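Local coordinates for protein ribose-phosphate pyrophosphokinase (Mycobacterium smegmatis, PDB 5MP7) that probably makes phosphoribosyl pyrophosphate by transferring the pyrophosphoryl group of ATP to the 1-hydroxyl of ribose 5-phosphate, with magnesium as cofactor, at residues 55-67 and 85-99. Numbering follows the deposited sequence.
Sequences SVRGCDAFVLQSH and LKRGSAKRITAILPF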
ATOM      1  N   SER A  55      21.931 -45.341  34.140  1.00 43.47           N
ATOM      2  CA  SER A  55      21.033 -45.631  35.266  1.00 41.35           C
ATOM      3  C   SER A  55      21.538 -45.029  36.566  1.00 36.63           C
ATOM      4  O   SER A  55      22.738 -45.028  36.811  1.00 37.60           O
ATOM      5  CB  SER A  55      20.808 -47.134  35.478  1.00 41.39           C
ATOM      6  OG  SER A  55      19.654 -47.342  36.324  1.00 46.30           O
ATOM      7  N   VAL A  56      20.625 -44.497  37.375  1.00 31.87           N
ATOM      8  CA  VAL A  56      20.978 -43.954  38.690  1.00 30.88           C
ATOM      9  C   VAL A  56      20.260 -44.634  39.841  1.00 29.67           C
ATOM     10  O   VAL A  56      20.461 -44.306  40.994  1.00 32.25           O
ATOM     11  CB  VAL A  56      20.721 -42.445  38.738  1.00 31.19           C
ATOM     12  CG1 VAL A  56      21.510 -41.743  37.649  1.00 33.15           C
ATOM     13  CG2 VAL A  56      19.248 -42.119  38.586  1.00 31.39           C
ATOM     14  N   ARG A  57      19.438 -45.618  39.535  1.00 34.13           N
ATOM     15  CA  ARG A  57      18.659 -46.364  40.523  1.00 33.36           C
ATOM     16  C   ARG A  57      19.583 -47.027  41.546  1.00 29.99           C
ATOM     17  O   ARG A  57      20.571 -47.637  41.188  1.00 31.69           O
ATOM     18  CB  ARG A  57      17.766 -47.340  39.732  1.00 36.61           C
ATOM     19  CG  ARG A  57      16.883 -48.218  40.560  1.00 39.44           C
ATOM     20  CD  ARG A  57      16.104 -49.220  39.732  1.00 41.39           C
ATOM     21  NE  ARG A  57      14.781 -48.702  39.418  1.00 42.80           N
ATOM     22  CZ  ARG A  57      14.469 -48.096  38.279  1.00 46.89           C
ATOM     23  NH1 ARG A  57      15.378 -47.910  37.301  1.00 51.34           N
ATOM     24  NH2 ARG A  57      13.222 -47.679  38.101  1.00 41.94           N
ATOM     25  N   GLY A  58      19.316 -46.782  42.825  1.00 30.25           N
ATOM     26  CA  GLY A  58      20.032 -47.416  43.927  1.00 28.31           C
ATOM     27  C   GLY A  58      21.381 -46.871  44.332  1.00 30.71           C
ATOM     28  O   GLY A  58      21.995 -47.392  45.268  1.00 31.65           O
ATOM     29  N   CYS A  59      21.814 -45.775  43.709  1.00 33.50           N
ATOM     30  CA  CYS A  59      23.132 -45.221  43.948  1.00 35.30           C
ATOM     31  C   CYS A  59      23.218 -44.301  45.185  1.00 36.47           C
ATOM     32  O   CYS A  59      22.234 -43.776  45.680  1.00 31.73           O
ATOM     33  CB  CYS A  59      23.602 -44.452  42.716  1.00 37.73           C
ATOM     34  SG  CYS A  59      22.834 -42.806  42.484  1.00 45.47           S
ATOM     35  N   ASP A  60      24.434 -44.154  45.672  1.00 38.44           N
ATOM     36  CA  ASP A  60      24.784 -43.125  46.627  1.00 39.06           C
ATOM     37  C   ASP A  60      25.322 -41.977  45.772  1.00 33.51           C
ATOM     38  O   ASP A  60      26.390 -42.087  45.200  1.00 31.80           O
ATOM     39  CB  ASP A  60      25.841 -43.642  47.597  1.00 42.18           C
ATOM     40  CG  ASP A  60      25.294 -44.703  48.549  1.00 45.91           C
ATOM     41  OD1 ASP A  60      24.639 -45.689  48.118  1.00 56.27           O
ATOM     42  OD2 ASP A  60      25.537 -44.573  49.759  1.00 47.59           O
ATOM     43  N   ALA A  61      24.541 -40.913  45.646  1.00 30.04           N
ATOM     44  CA  ALA A  61      24.812 -39.859  44.702  1.00 28.33           C
ATOM     45  C   ALA A  61      25.426 -38.684  45.404  1.00 28.01           C
ATOM     46  O   ALA A  61      25.000 -38.327  46.505  1.00 29.46           O
ATOM     47  CB  ALA A  61      23.547 -39.422  44.015  1.00 27.73           C
ATOM     48  N   PHE A  62      26.443 -38.103  44.769  1.00 26.71           N
ATOM     49  CA  PHE A  62      27.081 -36.877  45.235  1.00 27.12           C
ATOM     50  C   PHE A  62      26.969 -35.850  44.116  1.00 27.50           C
ATOM     51  O   PHE A  62      27.465 -36.064  43.009  1.00 29.24           O
ATOM     52  CB  PHE A  62      28.514 -37.171  45.606  1.00 25.80           C
ATOM     53  CG  PHE A  62      28.630 -38.084  46.765  1.00 25.55           C
ATOM     54  CD1 PHE A  62      28.507 -39.457  46.604  1.00 25.14           C
ATOM     55  CD2 PHE A  62      28.799 -37.585  48.043  1.00 27.09           C
ATOM     56  CE1 PHE A  62      28.562 -40.322  47.710  1.00 24.38           C
ATOM     57  CE2 PHE A  62      28.871 -38.446  49.145  1.00 26.05           C
ATOM     58  CZ  PHE A  62      28.780 -39.816  48.971  1.00 22.91           C
ATOM     59  N   VAL A  63      26.257 -34.770  44.374  1.00 25.81           N
ATOM     60  CA  VAL A  63      25.934 -33.808  43.325  1.00 25.68           C
ATOM     61  C   VAL A  63      26.754 -32.575  43.584  1.00 26.39           C
ATOM     62  O   VAL A  63      26.463 -31.848  44.480  1.00 24.32           O
ATOM     63  CB  VAL A  63      24.462 -33.427  43.354  1.00 24.91           C
ATOM     64  CG1 VAL A  63      24.130 -32.533  42.183  1.00 24.45           C
ATOM     65  CG2 VAL A  63      23.640 -34.687  43.319  1.00 27.09           C
ATOM     66  N   LEU A  64      27.781 -32.363  42.773  1.00 29.37           N
ATOM     67  CA  LEU A  64      28.749 -31.322  42.974  1.00 31.85           C
ATOM     68  C   LEU A  64      28.427 -30.122  42.109  1.00 33.04           C
ATOM     69  O   LEU A  64      28.411 -30.212  40.909  1.00 39.98           O
ATOM     70  CB  LEU A  64      30.136 -31.863  42.650  1.00 34.55           C
ATOM     71  CG  LEU A  64      31.336 -30.908  42.572  1.00 37.78           C
ATOM     72  CD1 LEU A  64      31.541 -30.064  43.812  1.00 38.48           C
ATOM     73  CD2 LEU A  64      32.575 -31.765  42.332  1.00 41.12           C
ATOM     74  N   GLN A  65      28.171 -28.989  42.734  1.00 32.87           N
ATOM     75  CA  GLN A  65      27.962 -27.763  42.010  1.00 32.63           C
ATOM     76  C   GLN A  65      28.630 -26.597  42.750  1.00 32.32           C
ATOM     77  O   GLN A  65      28.314 -26.306  43.920  1.00 33.62           O
ATOM     78  CB  GLN A  65      26.451 -27.499  41.844  1.00 31.90           C
ATOM     79  CG  GLN A  65      26.102 -26.262  41.048  1.00 30.01           C
ATOM     80  CD  GLN A  65      26.291 -26.456  39.536  1.00 30.65           C
ATOM     81  OE1 GLN A  65      27.384 -26.719  39.058  1.00 30.12           O
ATOM     82  NE2 GLN A  65      25.211 -26.306  38.785  1.00 32.54           N
ATOM     83  N   SER A  66      29.491 -25.890  42.038  1.00 30.89           N
ATOM     84  CA  SER A  66      29.993 -24.608  42.494  1.00 30.26           C
ATOM     85  C   SER A  66      29.038 -23.477  42.034  1.00 29.19           C
ATOM     86  O   SER A  66      28.229 -23.683  41.163  1.00 29.49           O
ATOM     87  CB  SER A  66      31.370 -24.417  41.932  1.00 32.36           C
ATOM     88  OG  SER A  66      32.013 -23.388  42.611  1.00 39.84           O
ATOM     89  N   HIS A  67      29.115 -22.294  42.636  1.00 29.59           N
ATOM     90  CA  HIS A  67      28.110 -21.246  42.433  1.00 28.12           C
ATOM     91  C   HIS A  67      28.744 -19.905  42.151  1.00 30.67           C
ATOM     92  O   HIS A  67      28.552 -18.938  42.901  1.00 33.37           O
ATOM     93  CB  HIS A  67      27.180 -21.146  43.642  1.00 28.08           C
ATOM     94  CG  HIS A  67      26.294 -22.326  43.787  1.00 29.16           C
ATOM     95  ND1 HIS A  67      26.660 -23.440  44.498  1.00 30.07           N
ATOM     96  CD2 HIS A  67      25.076 -22.589  43.272  1.00 30.72           C
ATOM     97  CE1 HIS A  67      25.714 -24.349  44.408  1.00 30.91           C
ATOM     98  NE2 HIS A  67      24.733 -23.852  43.677  1.00 31.14           N
ATOM     99  N   LEU A  85      17.279 -37.183  40.599  1.00 24.21           N
ATOM    100  CA  LEU A  85      17.791 -38.331  41.331  1.00 24.62           C
ATOM    101  C   LEU A  85      16.760 -38.863  42.310  1.00 25.94           C
ATOM    102  O   LEU A  85      16.654 -40.067  42.518  1.00 23.94           O
ATOM    103  CB  LEU A  85      19.047 -37.968  42.113  1.00 26.50           C
ATOM    104  CG  LEU A  85      20.277 -37.682  41.264  1.00 27.83           C
ATOM    105  CD1 LEU A  85      21.319 -36.938  42.084  1.00 30.78           C
ATOM    106  CD2 LEU A  85      20.896 -38.941  40.702  1.00 28.77           C
ATOM    107  N   LYS A  86      16.001 -37.975  42.929  1.00 26.83           N
ATOM    108  CA  LYS A  86      14.935 -38.425  43.796  1.00 29.13           C
ATOM    109  C   LYS A  86      13.866 -39.239  43.035  1.00 29.13           C
ATOM    110  O   LYS A  86      13.440 -40.299  43.521  1.00 31.86           O
ATOM    111  CB  LYS A  86      14.313 -37.256  44.511  1.00 30.93           C
ATOM    112  CG  LYS A  86      13.069 -37.621  45.303  1.00 36.43           C
ATOM    113  CD  LYS A  86      12.620 -36.501  46.251  1.00 40.71           C
ATOM    114  CE  LYS A  86      11.424 -35.691  45.758  1.00 46.78           C
ATOM    115  NZ  LYS A  86      11.745 -34.428  45.020  1.00 49.63           N
ATOM    116  N   ARG A  87      13.480 -38.780  41.850  1.00 28.80           N
ATOM    117  CA  ARG A  87      12.510 -39.526  41.018  1.00 33.87           C
ATOM    118  C   ARG A  87      13.092 -40.717  40.281  1.00 32.12           C
ATOM    119  O   ARG A  87      12.334 -41.539  39.774  1.00 34.09           O
ATOM    120  CB  ARG A  87      11.826 -38.598  40.022  1.00 35.08           C
ATOM    121  CG  ARG A  87      11.030 -37.583  40.789  1.00 38.83           C
ATOM    122  CD  ARG A  87      10.228 -36.639  39.947  1.00 44.76           C
ATOM    123  NE  ARG A  87       8.951 -36.524  40.635  1.00 54.34           N
ATOM    124  CZ  ARG A  87       8.588 -35.572  41.478  1.00 54.60           C
ATOM    125  NH1 ARG A  87       9.369 -34.524  41.722  1.00 59.65           N
ATOM    126  NH2 ARG A  87       7.381 -35.651  42.045  1.00 57.15           N
ATOM    127  N   GLY A  88      14.425 -40.779  40.178  1.00 28.52           N
ATOM    128  CA  GLY A  88      15.094 -41.902  39.603  1.00 25.45           C
ATOM    129  C   GLY A  88      15.517 -42.938  40.610  1.00 26.42           C
ATOM    130  O   GLY A  88      16.340 -43.787  40.281  1.00 27.41           O
ATOM    131  N   SER A  89      15.010 -42.868  41.847  1.00 27.58           N
ATOM    132  CA  SER A  89      15.271 -43.885  42.896  1.00 27.24           C
ATOM    133  C   SER A  89      16.696 -43.993  43.350  1.00 25.43           C
ATOM    134  O   SER A  89      17.176 -45.107  43.583  1.00 27.66           O
ATOM    135  CB  SER A  89      14.741 -45.295  42.489  1.00 27.89           C
ATOM    136  OG  SER A  89      13.337 -45.246  42.281  1.00 31.78           O
ATOM    137  N   ALA A  90      17.391 -42.869  43.428  1.00 24.64           N
ATOM    138  CA  ALA A  90      18.667 -42.833  44.137  1.00 28.09           C
ATOM    139  C   ALA A  90      18.429 -43.121  45.631  1.00 29.73           C
ATOM    140  O   ALA A  90      17.435 -42.726  46.211  1.00 31.06           O
ATOM    141  CB  ALA A  90      19.324 -41.493  43.974  1.00 27.21           C
ATOM    142  N   LYS A  91      19.314 -43.893  46.215  1.00 33.70           N
ATOM    143  CA  LYS A  91      19.157 -44.340  47.594  1.00 35.18           C
ATOM    144  C   LYS A  91      19.455 -43.205  48.581  1.00 35.26           C
ATOM    145  O   LYS A  91      18.669 -42.930  49.457  1.00 35.34           O
ATOM    146  CB  LYS A  91      20.065 -45.561  47.829  1.00 37.15           C
ATOM    147  CG  LYS A  91      19.813 -46.280  49.118  1.00 42.49           C
ATOM    148  CD  LYS A  91      20.603 -47.561  49.164  1.00 47.45           C
ATOM    149  CE  LYS A  91      19.904 -48.754  48.548  1.00 51.01           C
ATOM    150  NZ  LYS A  91      20.980 -49.695  48.141  1.00 52.25           N
ATOM    151  N   ARG A  92      20.569 -42.515  48.378  1.00 36.83           N
ATOM    152  CA  ARG A  92      21.031 -41.418  49.231  1.00 36.59           C
ATOM    153  C   ARG A  92      21.550 -40.292  48.333  1.00 33.67           C
ATOM    154  O   ARG A  92      22.282 -40.561  47.384  1.00 31.33           O
ATOM    155  CB  ARG A  92      22.185 -41.923  50.071  1.00 40.84           C
ATOM    156  CG  ARG A  92      21.790 -42.586  51.361  1.00 46.67           C
ATOM    157  CD  ARG A  92      22.956 -43.416  51.949  1.00 49.81           C
ATOM    158  NE  ARG A  92      22.401 -44.640  52.528  1.00 61.17           N
ATOM    159  CZ  ARG A  92      22.614 -45.906  52.136  1.00 69.24           C
ATOM    160  NH1 ARG A  92      23.456 -46.224  51.160  1.00 66.66           N
ATOM    161  NH2 ARG A  92      21.980 -46.900  52.782  1.00 83.33           N
ATOM    162  N   ILE A  93      21.207 -39.045  48.648  1.00 29.43           N
ATOM    163  CA  ILE A  93      21.647 -37.883  47.879  1.00 25.26           C
ATOM    164  C   ILE A  93      22.378 -36.887  48.777  1.00 24.99           C
ATOM    165  O   ILE A  93      21.811 -36.358  49.721  1.00 25.01           O
ATOM    166  CB  ILE A  93      20.461 -37.174  47.218  1.00 23.93           C
ATOM    167  CG1 ILE A  93      19.703 -38.166  46.376  1.00 23.48           C
ATOM    168  CG2 ILE A  93      20.943 -36.022  46.327  1.00 23.54           C
ATOM    169  CD1 ILE A  93      18.361 -37.660  45.932  1.00 24.32           C
ATOM    170  N   THR A  94      23.638 -36.626  48.479  1.00 23.34           N
ATOM    171  CA  THR A  94      24.390 -35.609  49.171  1.00 24.71           C
ATOM    172  C   THR A  94      24.668 -34.435  48.213  1.00 25.06           C
ATOM    173  O   THR A  94      25.189 -34.638  47.151  1.00 28.39           O
ATOM    174  CB  THR A  94      25.728 -36.179  49.667  1.00 26.09           C
ATOM    175  OG1 THR A  94      25.499 -37.326  50.511  1.00 23.22           O
ATOM    176  CG2 THR A  94      26.495 -35.135  50.424  1.00 26.76           C
ATOM    177  N   ALA A  95      24.295 -33.229  48.588  1.00 23.22           N
ATOM    178  CA  ALA A  95      24.608 -32.037  47.835  1.00 24.78           C
ATOM    179  C   ALA A  95      25.933 -31.467  48.328  1.00 28.36           C
ATOM    180  O   ALA A  95      26.158 -31.294  49.529  1.00 29.27           O
ATOM    181  CB  ALA A  95      23.529 -31.001  48.013  1.00 25.54           C
ATOM    182  N   ILE A  96      26.824 -31.176  47.404  1.00 29.00           N
ATOM    183  CA  ILE A  96      28.096 -30.578  47.732  1.00 29.13           C
ATOM    184  C   ILE A  96      28.094 -29.156  47.176  1.00 28.16           C
ATOM    185  O   ILE A  96      27.968 -28.954  45.978  1.00 25.25           O
ATOM    186  CB  ILE A  96      29.222 -31.385  47.111  1.00 29.93           C
ATOM    187  CG1 ILE A  96      29.290 -32.739  47.782  1.00 30.19           C
ATOM    188  CG2 ILE A  96      30.544 -30.677  47.300  1.00 32.84           C
ATOM    189  CD1 ILE A  96      30.100 -33.705  46.974  1.00 32.37           C
ATOM    190  N   LEU A  97      28.216 -28.183  48.063  1.00 29.01           N
ATOM    191  CA  LEU A  97      28.227 -26.785  47.657  1.00 30.44           C
ATOM    192  C   LEU A  97      29.493 -26.142  48.196  1.00 29.69           C
ATOM    193  O   LEU A  97      29.470 -25.643  49.284  1.00 34.80           O
ATOM    194  CB  LEU A  97      27.016 -26.079  48.215  1.00 30.62           C
ATOM    195  CG  LEU A  97      25.690 -26.596  47.650  1.00 31.97           C
ATOM    196  CD1 LEU A  97      25.168 -27.699  48.525  1.00 31.84           C
ATOM    197  CD2 LEU A  97      24.644 -25.491  47.608  1.00 33.31           C
ATOM    198  N   PRO A  98      30.610 -26.198  47.452  1.00 29.04           N
ATOM    199  CA  PRO A  98      31.879 -25.762  48.026  1.00 28.49           C
ATOM    200  C   PRO A  98      31.809 -24.322  48.515  1.00 30.47           C
ATOM    201  O   PRO A  98      32.334 -24.022  49.570  1.00 35.73           O
ATOM    202  CB  PRO A  98      32.854 -25.915  46.869  1.00 28.51           C
ATOM    203  CG  PRO A  98      32.265 -26.960  46.001  1.00 27.46           C
ATOM    204  CD  PRO A  98      30.786 -26.761  46.095  1.00 28.28           C
ATOM    205  N   PHE A  99      31.152 -23.450  47.766  1.00 29.53           N
ATOM    206  CA  PHE A  99      30.806 -22.110  48.229  1.00 29.38           C
ATOM    207  C   PHE A  99      29.284 -22.064  48.410  1.00 31.13           C
ATOM    208  O   PHE A  99      28.525 -22.239  47.450  1.00 35.95           O
ATOM    209  CB  PHE A  99      31.287 -21.111  47.192  1.00 29.93           C
ATOM    210  CG  PHE A  99      30.830 -19.690  47.417  1.00 31.28           C
ATOM    211  CD1 PHE A  99      31.570 -18.848  48.223  1.00 30.75           C
ATOM    212  CD2 PHE A  99      29.705 -19.192  46.767  1.00 30.72           C
ATOM    213  CE1 PHE A  99      31.197 -17.532  48.411  1.00 34.13           C
ATOM    214  CE2 PHE A  99      29.320 -17.883  46.947  1.00 33.35           C
ATOM    215  CZ  PHE A  99      30.061 -17.050  47.782  1.00 34.10           C
TER
HETATM  216  O   HOH W   1      24.978 -39.857  49.316  1.00 35.29           O
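Strands 60-64 and 92-97 run parallel, their axes 4.8 Å apart at 20°, with the N-H and C=O of A61 and of V63 bonded to strand 92-97; A61 N to R92 O, at 2.9 Å, is nearly straight. Ahead of the strands, the type II turn from V56 to C59 docks on the chain leaving helix 71-87: G58, whose positive phi suits glycine, bonds through its N to S89 O (2.8 Å). On the face bearing D60, F62 and L64, the D60 carboxylate makes a salt bridge with the long, partly exposed R92, OD2 receiving NH1 on its syn side at 3.0 Å, the two planes turned 53° apart. F62 and T94 point the same way side by side, F62 CD2 3.7 Å from T94 CB, while the T94 hydroxyl shares a water with A61 O. I96 CD1 lies at the ring edge, against F62 CB, and both apolar side chains suit packing on I309 of helix 302-314. L64 CD1 touches I96 CG2 and P98 CG. These strands and helix 71-87 form a beta-alpha-beta unit in the parallel sheet of the PRTase-like N-terminal domain. On the other face, small A61 and branched V63 meet the helix end, where L85 CD1 lies 3.5 Å from V63 CG2 and also touches A61 CB. L85 CD2 reaches V56 CB, 4.0 Å away.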